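Local coordinates for protein xylulose kinase (Bifidobacterium adolescentis ATCC 15703, PDB 3I8B) that probably phosphorylates D-xylulose to D-xylulose 5-phosphate at the expense of ATP, as a member of the FGGY family of carbohydrate kinases, at residues A104-L109 with Q128-A133. Sequence-based numbering, arbitrary orientation.
Sequences ALIEKL and QRWVKA
Trp-130 reaches from its own helix to the side of helix 99-110 and sets its indole nitrogen on a backbone carbonyl there: NE1 donates to Leu-105 O at 2.9 Å, with an N-H...O angle of 165°. The oxygen lies practically in the ring plane, yet the donor stands well above the plane of the carbonyl. The carbonyl keeps its helical bond as well: Leu-109 N reaches Leu-105 O from the opposite face at 3.1 Å, so two donors grip one oxygen. Over one face of the indole sits Leu-109, its CD1 3.5 Å from the centroid of the five-membered ring and almost on the ring normal, a CH-pi contact. The Leu-105 side chain crosses the indole at about a right angle, with CB and CD2 each 3.7 Å from Trp-130 CZ2, while Ile-106 CG1 lies more loosely against Trp-130 CD1. An alanine in place of Trp-130 would probably leave Leu-105 O without its second donor and open a gap beneath the Leu-109 methyl.

One residue back, Arg-129 holds the other end of the contact. Its chain runs extended from CG to NE, with NE anti to CB (chi3 177°), and Arg-129 NH1 gives a 2.9 Å hydrogen bond to Leu-109 O, in the carbonyl plane and on a lone pair. The same NH1 also bonds to Ala-112 O, and NH2 joins Pro-113 O and forms a salt bridge with Glu-118, so the guanidinium ties the last turn of helix 99-110 to the chain that follows it.

Segments 104-109 and 128-133 run nearly perpendicular, at 92°, with their axes 9.6 Å apart at closest approach, inside the FGGY N-terminal region. Helix 214-225 packs on both Leu-105 and Trp-130, through Met-219, Val-220 and Leu-216, and helix 143-153 adds Thr-145 and Leu-144 to this largely buried junction.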
loop_
_atom_site.group_PDB
_atom_site.type_symbol
_atom_site.label_atom_id
_atom_site.label_comp_id
_atom_site.label_asym_id
_atom_site.label_seq_id
_atom_site.Cartn_x
_atom_site.Cartn_y
_atom_site.Cartn_z
ATOM N N ALA A 104 -8.416 -18.282 8.803
ATOM C CA ALA A 104 -9.519 -19.145 8.405
ATOM C C ALA A 104 -9.762 -19.148 6.885
ATOM O O ALA A 104 -10.048 -20.195 6.294
ATOM C CB ALA A 104 -10.789 -18.748 9.160
ATOM N N LEU A 105 -9.654 -17.977 6.254
ATOM C CA LEU A 105 -9.828 -17.883 4.800
ATOM C C LEU A 105 -8.844 -18.786 4.076
ATOM O O LEU A 105 -9.185 -19.434 3.089
ATOM C CB LEU A 105 -9.636 -16.435 4.318
ATOM C CG LEU A 105 -10.789 -15.482 4.607
ATOM C CD1 LEU A 105 -10.350 -14.031 4.438
ATOM C CD2 LEU A 105 -11.949 -15.812 3.688
ATOM N N ILE A 106 -7.613 -18.804 4.562
ATOM C CA ILE A 106 -6.581 -19.645 3.973
ATOM C C ILE A 106 -6.944 -21.132 4.110
ATOM O O ILE A 106 -6.903 -21.883 3.132
ATOM C CB ILE A 106 -5.189 -19.363 4.599
ATOM C CG1 ILE A 106 -4.670 -17.992 4.146
ATOM C CG2 ILE A 106 -4.192 -20.459 4.211
ATOM C CD1 ILE A 106 -3.611 -17.423 5.048
ATOM N N GLU A 107 -7.316 -21.541 5.321
ATOM C CA GLU A 107 -7.707 -22.932 5.569
ATOM C C GLU A 107 -8.935 -23.305 4.727
ATOM O O GLU A 107 -9.021 -24.405 4.175
ATOM C CB GLU A 107 -7.984 -23.154 7.053
ATOM C CG GLU A 107 -6.727 -23.141 7.937
ATOM C CD GLU A 107 -7.001 -23.509 9.403
ATOM O OE1 GLU A 107 -8.178 -23.615 9.812
ATOM O OE2 GLU A 107 -6.030 -23.682 10.160
ATOM N N LYS A 108 -9.873 -22.371 4.608
ATOM C CA LYS A 108 -11.110 -22.631 3.862
ATOM C C LYS A 108 -10.876 -22.885 2.371
ATOM O O LYS A 108 -11.446 -23.829 1.797
ATOM C CB LYS A 108 -12.114 -21.496 4.056
ATOM C CG LYS A 108 -13.458 -21.736 3.383
ATOM C CD LYS A 108 -14.288 -22.767 4.146
ATOM C CE LYS A 108 -15.658 -22.938 3.481
ATOM N NZ LYS A 108 -16.500 -23.935 4.195
ATOM N N LEU A 109 -10.041 -22.053 1.743
ATOM C CA LEU A 109 -9.692 -22.251 0.329
ATOM C C LEU A 109 -8.747 -23.432 0.095
ATOM O O LEU A 109 -8.756 -24.033 -0.980
ATOM C CB LEU A 109 -9.076 -20.993 -0.303
ATOM C CG LEU A 109 -9.819 -20.176 -1.372
ATOM C CD1 LEU A 109 -8.817 -19.410 -2.275
ATOM C CD2 LEU A 109 -10.730 -21.035 -2.230
ATOM N N GLN A 128 -1.597 -20.585 -1.930
ATOM C CA GLN A 128 -1.384 -20.586 -3.371
ATOM C C GLN A 128 -2.665 -20.302 -4.150
ATOM O O GLN A 128 -2.640 -19.614 -5.178
ATOM C CB GLN A 128 -0.790 -21.927 -3.808
ATOM C CG GLN A 128 -0.906 -22.208 -5.292
ATOM C CD GLN A 128 -0.151 -23.457 -5.695
ATOM O OE1 GLN A 128 0.983 -23.677 -5.257
ATOM N NE2 GLN A 128 -0.774 -24.288 -6.524
ATOM N N ARG A 129 -3.782 -20.841 -3.672
ATOM C CA ARG A 129 -5.070 -20.631 -4.334
ATOM C C ARG A 129 -5.549 -19.176 -4.218
ATOM O O ARG A 129 -6.197 -18.649 -5.136
ATOM C CB ARG A 129 -6.122 -21.597 -3.782
ATOM C CG ARG A 129 -6.010 -23.021 -4.349
ATOM C CD ARG A 129 -6.838 -24.026 -3.517
ATOM N NE ARG A 129 -6.789 -25.369 -4.096
ATOM C CZ ARG A 129 -7.248 -26.466 -3.502
ATOM N NH1 ARG A 129 -7.803 -26.393 -2.298
ATOM N NH2 ARG A 129 -7.155 -27.640 -4.118
ATOM N N TRP A 130 -5.238 -18.536 -3.095
ATOM C CA TRP A 130 -5.552 -17.115 -2.920
ATOM C C TRP A 130 -4.726 -16.254 -3.868
ATOM O O TRP A 130 -5.255 -15.363 -4.546
ATOM C CB TRP A 130 -5.342 -16.664 -1.464
ATOM C CG TRP A 130 -6.513 -16.972 -0.595
ATOM C CD1 TRP A 130 -6.613 -17.977 0.344
ATOM C CD2 TRP A 130 -7.772 -16.288 -0.588
ATOM N NE1 TRP A 130 -7.861 -17.946 0.928
ATOM C CE2 TRP A 130 -8.590 -16.925 0.370
ATOM C CE3 TRP A 130 -8.283 -15.192 -1.294
ATOM C CZ2 TRP A 130 -9.893 -16.503 0.637
ATOM C CZ3 TRP A 130 -9.585 -14.777 -1.033
ATOM C CH2 TRP A 130 -10.373 -15.433 -0.076
ATOM N N VAL A 131 -3.427 -16.513 -3.911
ATOM C CA VAL A 131 -2.541 -15.775 -4.803
ATOM C C VAL A 131 -3.012 -15.864 -6.271
ATOM O O VAL A 131 -3.127 -14.840 -6.962
ATOM C CB VAL A 131 -1.076 -16.234 -4.619
ATOM C CG1 VAL A 131 -0.148 -15.649 -5.701
ATOM C CG2 VAL A 131 -0.596 -15.836 -3.237
ATOM N N LYS A 132 -3.313 -17.082 -6.732
ATOM C CA LYS A 132 -3.815 -17.285 -8.091
ATOM C C LYS A 132 -5.198 -16.652 -8.327
ATOM O O LYS A 132 -5.471 -16.149 -9.412
ATOM C CB LYS A 132 -3.814 -18.776 -8.475
ATOM C CG LYS A 132 -2.413 -19.390 -8.584
ATOM C CD LYS A 132 -2.447 -20.887 -8.958
ATOM C CE LYS A 132 -3.364 -21.666 -8.006
ATOM N NZ LYS A 132 -3.058 -23.146 -7.787
ATOM N N ALA A 133 -6.055 -16.663 -7.306
ATOM C CA ALA A 133 -7.407 -16.111 -7.420
ATOM C C ALA A 133 -7.438 -14.576 -7.538
ATOM O O ALA A 133 -8.130 -14.026 -8.400
ATOM C CB ALA A 133 -8.271 -16.571 -6.229
#